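Local structure of putative esterase/lipase/thioesterase (Silicibacter sp., 2PBL) at residues L4-A9 against A214-F219; A12-A17 against E239-N244; P168-R173 against L220-W225; T208-G213 against D233-F238. The protein is of unconfirmed function but probably hydrolyses ester or thioester bonds, as a putative esterase, lipase or thioesterase of the alpha/beta hydrolase fold. All blocks are in the same frame, centred on the assembly; numbering follows the deposited sequence.

Interaction 1: residues L4-A9 against A214-F219; sequences LDDAYA and AERPAF
Tyr8 turns one ring face to Ala218, and Arg216 brings the edge of its guanidinium to the carbonyl oxygen of Asp6, where the chain turns. Ala218 CB sits 3.9 Å from the centroid of the Tyr8 ring, over the face, a CH-pi contact. The edge of the same ring points at the face of Phe219 in an offset edge-to-face pair, planes 65° apart. Bends at chi2 and chi3 (both -67°) carry Arg216 CD and NE past Ala9 O, which lies 3.2 Å from CD. Arg216 NH1 donates to Asp6 O at 3.0 Å, from above the carbonyl plane. Ala9 N reaches that oxygen from the opposite face, so two donors grip it. The Asp6 and Arg216 side chains cross at about a right angle, and Asp6 OD2 makes a long salt bridge to Arg216 NH1, 3.7 Å. Asp6 OD1 is bonded to Tyr13. A water bridges Ala7 O and Ala218 N. An alanine here in place of Arg216 would probably cost Asp6 O its side-chain donor, Asp6 OD2 a distant positive mate and Tyr13 its cation-pi partner. The contact lays the N-terminal loop before helix 20-35 on the first turn of helix 217-230, which starts two residues beyond Glu215, the probable acid of a Ser-His-Glu triad.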
# COMPACT_ATOMS: atom_id res chain seq x y z
N LEU A 4 3.32 12.95 -19.55
CA LEU A 4 2.67 12.95 -18.24
C LEU A 4 3.58 12.99 -17.04
O LEU A 4 3.16 12.76 -15.92
CB LEU A 4 1.73 11.75 -18.16
CG LEU A 4 0.63 11.74 -19.22
CD1 LEU A 4 -0.36 10.57 -19.03
CD2 LEU A 4 -0.13 13.08 -19.23
N ASP A 5 4.84 13.33 -17.25
CA ASP A 5 5.75 13.42 -16.15
C ASP A 5 5.29 14.41 -15.09
O ASP A 5 5.30 14.10 -13.90
CB ASP A 5 7.16 13.81 -16.63
CG ASP A 5 7.87 12.67 -17.30
OD1 ASP A 5 7.29 11.56 -17.33
OD2 ASP A 5 9.00 12.87 -17.77
N ASP A 6 4.93 15.61 -15.53
CA ASP A 6 4.54 16.64 -14.58
C ASP A 6 3.24 16.25 -13.82
O ASP A 6 3.14 16.51 -12.63
CB ASP A 6 4.32 17.99 -15.27
CG ASP A 6 3.95 19.09 -14.30
OD1 ASP A 6 4.73 19.38 -13.37
OD2 ASP A 6 2.86 19.65 -14.46
N ALA A 7 2.29 15.67 -14.54
CA ALA A 7 1.00 15.21 -14.00
C ALA A 7 1.17 14.19 -12.85
O ALA A 7 0.47 14.26 -11.84
CB ALA A 7 0.17 14.61 -15.10
N TYR A 8 2.14 13.27 -13.00
CA TYR A 8 2.41 12.27 -11.96
C TYR A 8 3.49 12.65 -10.92
O TYR A 8 3.84 11.87 -10.04
CB TYR A 8 2.69 10.90 -12.64
CG TYR A 8 1.40 10.32 -13.07
CD1 TYR A 8 0.87 10.60 -14.35
CD2 TYR A 8 0.63 9.55 -12.20
CE1 TYR A 8 -0.36 10.11 -14.74
CE2 TYR A 8 -0.58 9.06 -12.59
CZ TYR A 8 -1.08 9.34 -13.86
OH TYR A 8 -2.32 8.89 -14.25
N ALA A 9 3.99 13.88 -10.99
CA ALA A 9 5.01 14.33 -10.08
C ALA A 9 4.30 14.83 -8.84
O ALA A 9 3.50 15.77 -8.94
CB ALA A 9 5.84 15.44 -10.73
N ALA A 214 -6.19 17.72 -1.78
CA ALA A 214 -5.22 18.62 -2.39
C ALA A 214 -4.23 17.89 -3.26
O ALA A 214 -3.19 18.43 -3.55
CB ALA A 214 -4.46 19.40 -1.27
N GLU A 215 -4.53 16.65 -3.68
CA GLU A 215 -3.58 15.89 -4.47
C GLU A 215 -3.59 16.29 -5.91
O GLU A 215 -4.49 17.01 -6.35
CB GLU A 215 -3.82 14.38 -4.35
CG GLU A 215 -3.30 13.83 -3.03
CD GLU A 215 -3.12 12.31 -3.04
OE1 GLU A 215 -2.47 11.81 -3.99
OE2 GLU A 215 -3.63 11.63 -2.11
N ARG A 216 -2.58 15.81 -6.63
CA ARG A 216 -2.46 16.03 -8.07
C ARG A 216 -3.73 15.56 -8.74
O ARG A 216 -4.32 14.54 -8.34
CB ARG A 216 -1.27 15.24 -8.66
CG ARG A 216 0.09 15.49 -8.04
CD ARG A 216 0.55 16.90 -8.33
NE ARG A 216 0.82 17.06 -9.76
CZ ARG A 216 0.54 18.15 -10.45
NH1 ARG A 216 0.82 18.20 -11.72
NH2 ARG A 216 -0.04 19.19 -9.87
N PRO A 217 -4.22 16.33 -9.73
CA PRO A 217 -5.37 15.89 -10.49
C PRO A 217 -5.31 14.41 -10.96
O PRO A 217 -6.34 13.72 -10.92
CB PRO A 217 -5.34 16.83 -11.70
CG PRO A 217 -4.84 18.07 -11.14
CD PRO A 217 -3.78 17.68 -10.17
N ALA A 218 -4.13 13.98 -11.40
CA ALA A 218 -3.90 12.59 -11.85
C ALA A 218 -4.30 11.57 -10.74
O ALA A 218 -4.91 10.55 -11.03
CB ALA A 218 -2.46 12.41 -12.19
N PHE A 219 -3.93 11.86 -9.50
CA PHE A 219 -4.28 10.96 -8.38
C PHE A 219 -5.75 11.00 -8.01
O PHE A 219 -6.30 9.96 -7.61
CB PHE A 219 -3.36 11.14 -7.18
CG PHE A 219 -2.05 10.44 -7.37
CD1 PHE A 219 -0.99 11.08 -8.03
CD2 PHE A 219 -1.89 9.12 -6.99
CE1 PHE A 219 0.21 10.42 -8.23
CE2 PHE A 219 -0.69 8.45 -7.23
CZ PHE A 219 0.35 9.09 -7.83
O HOH W 1 -1.97 15.76 -12.31

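Interaction 2: residues A12-A17 against E239-N244; sequences AYIEGA and EKHHFN
Ile14 reaches across to two aromatic rings, His241 and Phe243, and each of its methyls covers one of them. Its CB points toward the segment 239-244. CG2 leaves CB anti to the backbone N and comes down over the centre of the His241 ring, 3.6 Å from the centroid. CG1 takes the other direction, beside the backbone N, and passes His241 CB and CG, each at 4.0 Å. From CG1 the chain runs out to CD1, which sits over the middle of the Phe243 ring at 3.8 Å from its centroid. Both methyls therefore make CH-pi contacts. Ala17 CB meets the edge of Phe243, near the ring plane, 4.0 Å from CE2.

Asn244 OD1 lies over the opposite face of the His241 ring, placed there by its bond from His241 N. His241 ND1 accepts from Phe243 N at 3.2 Å, in the ring plane. A water links His241 NE2 to Glu15 O. An alanine in place of His241 would probably leave Phe243 N without this acceptor, open a gap beside Ile14 CG2 and take from the water its ring partner.

Next in the chain, His242 bonds Ser137 and Glu215, consistent with a catalytic triad. The contact thus joins the loop ahead of helix 20-35 to the loop between strand 233-237 and helix 255-261, which carries this histidine.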
# COMPACT_ATOMS: atom_id res chain seq x y z
N ALA A 12 7.13 17.82 -6.44
CA ALA A 12 7.23 19.17 -7.03
C ALA A 12 6.11 20.10 -6.62
O ALA A 12 6.28 21.32 -6.72
CB ALA A 12 7.25 19.07 -8.55
N TYR A 13 4.98 19.54 -6.19
CA TYR A 13 3.80 20.30 -5.78
C TYR A 13 3.48 20.25 -4.31
O TYR A 13 2.43 20.72 -3.89
CB TYR A 13 2.59 19.80 -6.57
CG TYR A 13 2.77 20.11 -8.01
CD1 TYR A 13 2.42 21.37 -8.49
CD2 TYR A 13 3.35 19.20 -8.87
CE1 TYR A 13 2.61 21.69 -9.82
CE2 TYR A 13 3.56 19.52 -10.20
CZ TYR A 13 3.17 20.77 -10.67
OH TYR A 13 3.36 21.13 -11.98
N ILE A 14 4.39 19.71 -3.51
CA ILE A 14 4.16 19.58 -2.10
C ILE A 14 5.19 20.40 -1.37
O ILE A 14 6.40 20.19 -1.54
CB ILE A 14 4.25 18.07 -1.70
CG1 ILE A 14 3.07 17.29 -2.30
CG2 ILE A 14 4.23 17.92 -0.21
CD1 ILE A 14 3.27 15.77 -2.21
N GLU A 15 4.72 21.34 -0.56
CA GLU A 15 5.63 22.17 0.21
C GLU A 15 6.30 21.27 1.25
O GLU A 15 5.63 20.49 1.97
CB GLU A 15 4.95 23.41 0.87
CG GLU A 15 4.37 23.16 2.30
CD GLU A 15 3.74 24.40 2.95
OE1 GLU A 15 3.84 25.51 2.36
OE2 GLU A 15 3.16 24.24 4.06
N GLY A 16 7.62 21.37 1.32
CA GLY A 16 8.41 20.59 2.27
C GLY A 16 8.58 19.15 1.84
O GLY A 16 8.96 18.30 2.66
N ALA A 17 8.35 18.87 0.55
CA ALA A 17 8.44 17.51 0.02
C ALA A 17 9.76 16.79 0.43
O ALA A 17 9.77 15.60 0.82
CB ALA A 17 8.31 17.54 -1.49
N GLU A 239 -8.00 18.62 2.32
CA GLU A 239 -6.71 19.31 2.10
C GLU A 239 -5.45 18.49 2.23
O GLU A 239 -4.37 19.03 2.27
CB GLU A 239 -6.62 20.57 2.98
CG GLU A 239 -7.66 21.60 2.65
CD GLU A 239 -7.59 22.16 1.24
OE1 GLU A 239 -6.60 21.93 0.52
OE2 GLU A 239 -8.53 22.88 0.84
N LYS A 240 -5.58 17.17 2.19
CA LYS A 240 -4.40 16.30 2.24
C LYS A 240 -3.69 16.19 0.90
O LYS A 240 -4.35 16.24 -0.17
CB LYS A 240 -4.78 14.92 2.75
CG LYS A 240 -5.29 14.87 4.17
CD LYS A 240 -4.30 15.33 5.22
CE LYS A 240 -4.91 15.30 6.61
NZ LYS A 240 -3.99 15.92 7.60
N HIS A 241 -2.35 16.07 0.97
CA HIS A 241 -1.54 15.89 -0.24
C HIS A 241 -1.00 14.46 -0.22
O HIS A 241 -1.32 13.70 0.67
CB HIS A 241 -0.44 16.95 -0.43
CG HIS A 241 0.46 17.11 0.74
ND1 HIS A 241 1.34 16.14 1.15
CD2 HIS A 241 0.65 18.17 1.56
CE1 HIS A 241 1.99 16.56 2.22
NE2 HIS A 241 1.60 17.79 2.48
N HIS A 242 -0.22 14.08 -1.22
CA HIS A 242 0.23 12.68 -1.37
C HIS A 242 1.08 12.17 -0.24
O HIS A 242 1.14 10.96 -0.01
CB HIS A 242 0.97 12.54 -2.72
CG HIS A 242 1.04 11.14 -3.24
ND1 HIS A 242 -0.08 10.43 -3.63
CD2 HIS A 242 2.10 10.33 -3.48
CE1 HIS A 242 0.28 9.24 -4.06
NE2 HIS A 242 1.60 9.16 -4.01
N PHE A 243 1.77 13.06 0.46
CA PHE A 243 2.68 12.66 1.50
C PHE A 243 2.13 12.69 2.90
O PHE A 243 2.61 11.93 3.70
CB PHE A 243 3.99 13.44 1.43
CG PHE A 243 4.77 13.23 0.18
CD1 PHE A 243 4.53 12.18 -0.69
CD2 PHE A 243 5.87 14.04 -0.07
CE1 PHE A 243 5.28 12.04 -1.83
CE2 PHE A 243 6.64 13.87 -1.20
CZ PHE A 243 6.35 12.88 -2.07
N ASN A 244 1.16 13.55 3.22
CA ASN A 244 0.59 13.53 4.58
C ASN A 244 -0.76 12.81 4.70
O ASN A 244 -1.31 12.69 5.82
CB ASN A 244 0.53 14.93 5.23
CG ASN A 244 -0.40 15.85 4.56
OD1 ASN A 244 -0.99 15.54 3.51
ND2 ASN A 244 -0.54 17.05 5.16
O HOH W 2 3.74 19.64 3.51

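Interaction 3: residues P168-R173 against L220-W225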
# COMPACT_ATOMS: atom_id res chain seq x y z
N PRO A 168 -4.31 5.37 -4.70
CA PRO A 168 -3.81 4.31 -5.56
C PRO A 168 -3.57 4.66 -7.05
O PRO A 168 -4.14 5.62 -7.62
CB PRO A 168 -4.96 3.30 -5.54
CG PRO A 168 -6.20 4.19 -5.42
CD PRO A 168 -5.74 5.19 -4.37
N LEU A 169 -2.70 3.89 -7.66
CA LEU A 169 -2.60 3.83 -9.12
C LEU A 169 -3.52 2.68 -9.54
O LEU A 169 -3.19 1.50 -9.28
CB LEU A 169 -1.17 3.59 -9.55
CG LEU A 169 -0.43 4.88 -9.12
CD1 LEU A 169 0.95 4.70 -8.64
CD2 LEU A 169 -0.53 5.88 -10.27
N SER A 170 -4.62 3.00 -10.24
CA SER A 170 -5.61 2.00 -10.64
C SER A 170 -5.61 1.62 -12.11
O SER A 170 -6.13 0.55 -12.49
CB SER A 170 -7.00 2.47 -10.24
OG SER A 170 -7.36 3.64 -10.94
N ASP A 171 -5.03 2.51 -12.92
CA ASP A 171 -4.94 2.33 -14.33
C ASP A 171 -3.49 2.67 -14.61
O ASP A 171 -3.04 3.81 -14.38
CB ASP A 171 -5.91 3.29 -15.01
CG ASP A 171 -5.99 3.07 -16.52
OD1 ASP A 171 -5.13 2.37 -17.09
OD2 ASP A 171 -6.91 3.62 -17.12
N LEU A 172 -2.73 1.66 -15.01
CA LEU A 172 -1.33 1.91 -15.32
C LEU A 172 -1.06 2.41 -16.75
O LEU A 172 0.06 2.79 -17.04
CB LEU A 172 -0.51 0.66 -15.05
CG LEU A 172 -0.65 0.05 -13.64
CD1 LEU A 172 0.44 -1.05 -13.45
CD2 LEU A 172 -0.57 1.07 -12.53
N ARG A 173 -2.06 2.42 -17.61
CA ARG A 173 -1.84 2.85 -19.01
C ARG A 173 -1.21 4.24 -19.15
O ARG A 173 -0.29 4.43 -19.93
CB ARG A 173 -3.13 2.84 -19.78
CG ARG A 173 -3.75 1.46 -20.08
CD ARG A 173 -5.19 1.79 -20.47
NE ARG A 173 -6.01 0.64 -20.79
CZ ARG A 173 -7.03 0.17 -20.07
NH1 ARG A 173 -7.67 -0.90 -20.53
NH2 ARG A 173 -7.43 0.72 -18.91
N LEU A 220 -6.38 12.16 -8.11
CA LEU A 220 -7.80 12.24 -7.92
C LEU A 220 -8.52 11.42 -8.99
O LEU A 220 -9.51 10.72 -8.72
CB LEU A 220 -8.26 13.71 -7.93
CG LEU A 220 -7.80 14.54 -6.74
CD1 LEU A 220 -8.19 16.00 -6.96
CD2 LEU A 220 -8.40 14.02 -5.45
N ASP A 221 -8.00 11.47 -10.22
CA ASP A 221 -8.56 10.70 -11.32
C ASP A 221 -8.37 9.18 -11.10
O ASP A 221 -9.30 8.39 -11.21
CB ASP A 221 -7.91 11.10 -12.65
CG ASP A 221 -8.27 12.53 -13.05
OD1 ASP A 221 -9.17 13.09 -12.39
OD2 ASP A 221 -7.62 13.11 -13.97
N GLN A 222 -7.14 8.80 -10.78
CA GLN A 222 -6.82 7.41 -10.50
C GLN A 222 -7.76 6.84 -9.41
O GLN A 222 -8.19 5.69 -9.50
CB GLN A 222 -5.35 7.29 -10.06
CG GLN A 222 -4.31 7.48 -11.17
CD GLN A 222 -4.17 6.29 -12.09
OE1 GLN A 222 -4.78 5.24 -11.90
NE2 GLN A 222 -3.37 6.47 -13.13
N ALA A 223 -8.12 7.65 -8.43
CA ALA A 223 -9.00 7.20 -7.35
C ALA A 223 -10.42 6.95 -7.84
O ALA A 223 -10.97 5.89 -7.62
CB ALA A 223 -8.98 8.19 -6.20
N ILE A 224 -11.02 7.94 -8.49
CA ILE A 224 -12.38 7.83 -8.98
C ILE A 224 -12.50 6.73 -10.05
O ILE A 224 -13.55 6.09 -10.16
CB ILE A 224 -12.93 9.21 -9.47
CG1 ILE A 224 -14.44 9.16 -9.77
CG2 ILE A 224 -12.23 9.68 -10.70
CD1 ILE A 224 -15.31 8.99 -8.59
N TRP A 225 -11.45 6.52 -10.85
CA TRP A 225 -11.49 5.40 -11.77
C TRP A 225 -11.70 4.07 -11.06
O TRP A 225 -12.52 3.25 -11.54
CB TRP A 225 -10.29 5.31 -12.68
CG TRP A 225 -10.23 6.42 -13.68
CD1 TRP A 225 -11.30 7.07 -14.27
CD2 TRP A 225 -9.05 7.00 -14.24
NE1 TRP A 225 -10.83 8.03 -15.13
CE2 TRP A 225 -9.46 8.01 -15.12
CE3 TRP A 225 -7.70 6.77 -14.06
CZ2 TRP A 225 -8.54 8.79 -15.85
CZ3 TRP A 225 -6.78 7.53 -14.78
CH2 TRP A 225 -7.22 8.55 -15.66
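Gln222 swings CG anti to its carbonyl carbon (chi1 -72°), and the bend at chi2 (-76°) carries CD toward the backbone of Ser170 and Asp171. In Ser170, OG stands between the backbone N and the carbonyl carbon, chi1 64°. From there it meets Gln222 O.

The carboxamide of Gln222 works as both acceptor and donor. OE1 takes two N-H groups from successive residues. Asp171 N comes in the carbonyl plane, on a lone pair, at 2.9 Å from Gln222 OE1. Ser170 N approaches Gln222 OE1 from above that plane, at 2.8 Å. Gln222 NE2 gives a hydrogen to Asp171 O at 3.0 Å, close to its amide plane. The flat group is thus tied to the loop at both ends. NE2 also bonds Tyr8 OH.

Ser170 OG donates to Gln222 O at 2.6 Å, on a lone pair in the carbonyl plane. The helix backbone is therefore held as well as the side chain. Pro168 O lies 3.2 Å from Gln222 CB. Asp171 CB packs against Trp225 CE3 at 4.0 Å. Asp171 OD1 accepts from Arg173 N, an Asx turn, while its carboxylate forms a weakly bonded salt bridge with Arg173 NH2.

The loop after strand 160-166 is in this way fixed to helix 217-230. Three backbone bonds fix the rotation of the Gln222 amide, since a flipped group would set oxygen against Asp171 O and NE2 against two N-H donors. Its buried polar atoms are matched by backbone groups and a tyrosine hydroxyl.

Interaction 4: residues T208-G213 against D233-F238; sequences TVWVGG and DHVIAF
Strands 208-212 and 233-237 pair in parallel at one border of the central sheet, where 233-237 is one of the two edge strands within the chain. Their axes lie 15° apart. Five backbone hydrogen bonds join them, running in turn from Val209 N to Asp233 O through to Gly213 N with Ala237 O. The bond from Val235 N to Val209 O is 2.8 Å long and nearly straight, at 175°.

On one face the main contact is Trp210 with Val235. The two side chains lie side by side and point the same way. Trp210 CG is anti to its backbone N (chi1 -170°), and Val235 CG1 sits over the six-membered ring, 3.6 Å from its centroid, a CH-pi contact. Ala237 CB comes 3.6 Å from Trp210 NE1. Farther back, Thr208 CG2 touches Val235 CG2 at 3.9 Å. A water joins Thr208 OG1 to Asp233 OD2. Helix 255-261 packs on this face, against Thr208 and Trp210.

The other face carries Val209, Val211, His234 and Ile236. His234 turns its ring edge to the neighbouring strand, with CD2 3.5 Å from Val209 O. Val211 CG1 meets His234 NE2 and Ile236 CG1. Helix 217-230 lies over Val209 and Val211. At the end of the pair Ile236 CG2 lies close on Gly213 CA, at 3.4 Å.

Strand 206-212, helix 217-230 and strand 233-237 form a beta-alpha-beta crossover, of the kind that builds the parallel part of the alpha/beta hydrolase sheet. The loop after strand 206-212 carries the probable triad acid, Glu215.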
# COMPACT_ATOMS: atom_id res chain seq x y z
N THR A 208 -12.51 0.78 0.10
CA THR A 208 -12.71 2.22 0.28
C THR A 208 -11.47 2.90 -0.31
O THR A 208 -10.37 2.69 0.18
CB THR A 208 -12.90 2.61 1.75
OG1 THR A 208 -14.01 1.89 2.33
CG2 THR A 208 -13.19 4.13 1.87
N VAL A 209 -11.66 3.68 -1.36
CA VAL A 209 -10.58 4.42 -1.99
C VAL A 209 -10.46 5.75 -1.25
O VAL A 209 -11.40 6.53 -1.13
CB VAL A 209 -10.79 4.61 -3.48
CG1 VAL A 209 -9.55 5.28 -4.11
CG2 VAL A 209 -11.08 3.28 -4.13
N TRP A 210 -9.27 5.97 -0.72
CA TRP A 210 -9.00 7.11 0.14
C TRP A 210 -7.98 7.97 -0.58
O TRP A 210 -6.89 7.53 -0.88
CB TRP A 210 -8.47 6.58 1.48
CG TRP A 210 -8.36 7.58 2.53
CD1 TRP A 210 -7.44 8.59 2.60
CD2 TRP A 210 -9.22 7.73 3.66
NE1 TRP A 210 -7.67 9.34 3.72
CE2 TRP A 210 -8.76 8.84 4.38
CE3 TRP A 210 -10.33 7.02 4.13
CZ2 TRP A 210 -9.37 9.26 5.58
CZ3 TRP A 210 -10.94 7.44 5.30
CH2 TRP A 210 -10.44 8.54 6.03
N VAL A 211 -8.31 9.22 -0.83
CA VAL A 211 -7.37 10.09 -1.55
C VAL A 211 -7.37 11.49 -0.98
O VAL A 211 -8.37 11.95 -0.48
CB VAL A 211 -7.73 10.08 -3.05
CG1 VAL A 211 -9.09 10.72 -3.32
CG2 VAL A 211 -6.65 10.75 -3.87
N GLY A 212 -6.24 12.17 -1.04
CA GLY A 212 -6.17 13.52 -0.50
C GLY A 212 -6.78 14.57 -1.40
O GLY A 212 -6.55 14.58 -2.61
N GLY A 213 -7.57 15.45 -0.80
CA GLY A 213 -8.26 16.52 -1.51
C GLY A 213 -7.38 17.50 -2.29
O GLY A 213 -7.78 18.01 -3.34
N ASP A 233 -16.41 2.34 -2.00
CA ASP A 233 -16.62 3.59 -1.23
C ASP A 233 -15.48 4.54 -1.66
O ASP A 233 -14.46 4.12 -2.24
CB ASP A 233 -16.60 3.40 0.29
CG ASP A 233 -17.87 2.67 0.83
OD1 ASP A 233 -18.69 2.21 0.01
OD2 ASP A 233 -18.04 2.56 2.08
N HIS A 234 -15.67 5.84 -1.39
CA HIS A 234 -14.72 6.86 -1.78
C HIS A 234 -14.67 7.95 -0.75
O HIS A 234 -15.68 8.54 -0.47
CB HIS A 234 -15.21 7.46 -3.11
CG HIS A 234 -14.24 8.41 -3.75
ND1 HIS A 234 -14.60 9.21 -4.82
CD2 HIS A 234 -12.91 8.63 -3.55
CE1 HIS A 234 -13.55 9.90 -5.23
NE2 HIS A 234 -12.51 9.57 -4.48
N VAL A 235 -13.47 8.20 -0.21
CA VAL A 235 -13.21 9.26 0.74
C VAL A 235 -12.16 10.26 0.22
O VAL A 235 -11.04 9.87 -0.18
CB VAL A 235 -12.73 8.73 2.07
CG1 VAL A 235 -12.39 9.91 3.01
CG2 VAL A 235 -13.82 7.85 2.73
N ILE A 236 -12.52 11.55 0.24
CA ILE A 236 -11.56 12.61 -0.09
C ILE A 236 -11.14 13.30 1.23
O ILE A 236 -11.95 13.97 1.87
CB ILE A 236 -12.14 13.58 -1.09
CG1 ILE A 236 -12.44 12.83 -2.37
CG2 ILE A 236 -11.15 14.72 -1.43
CD1 ILE A 236 -13.04 13.66 -3.38
N ALA A 237 -9.89 13.09 1.65
CA ALA A 237 -9.39 13.63 2.91
C ALA A 237 -9.11 15.13 2.78
O ALA A 237 -8.25 15.55 1.98
CB ALA A 237 -8.12 12.89 3.31
N PHE A 238 -9.84 15.94 3.55
CA PHE A 238 -9.75 17.41 3.46
C PHE A 238 -8.33 17.96 3.42
O PHE A 238 -7.55 17.78 4.34
CB PHE A 238 -10.52 18.04 4.60
CG PHE A 238 -10.46 19.54 4.59
CD1 PHE A 238 -11.26 20.26 3.69
CD2 PHE A 238 -9.61 20.23 5.45
CE1 PHE A 238 -11.22 21.66 3.66
CE2 PHE A 238 -9.56 21.63 5.43
CZ PHE A 238 -10.37 22.35 4.53
O HOH W 3 -16.13 2.81 3.76

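Interaction 4 is the base: two neighbouring strands of the sheet, joined through helix 217-230. Interactions 1 and 3 both use that helix, and their centres are about 11 Å apart. Interaction 3 brings in the loop after strand 160-166; interaction 1 brings in the N-terminal loop. Interaction 2 uses the next part of the same loop, its centre about 11 Å from the centre of interaction 1. Along the chain, interactions 3 and 4 are nested inside the loop closed by interaction 2, while interaction 1 crosses each of the others and 3 crosses 4. The N-terminal residues are thus laid beside the two loops that carry the probable acid and histidine of the active site.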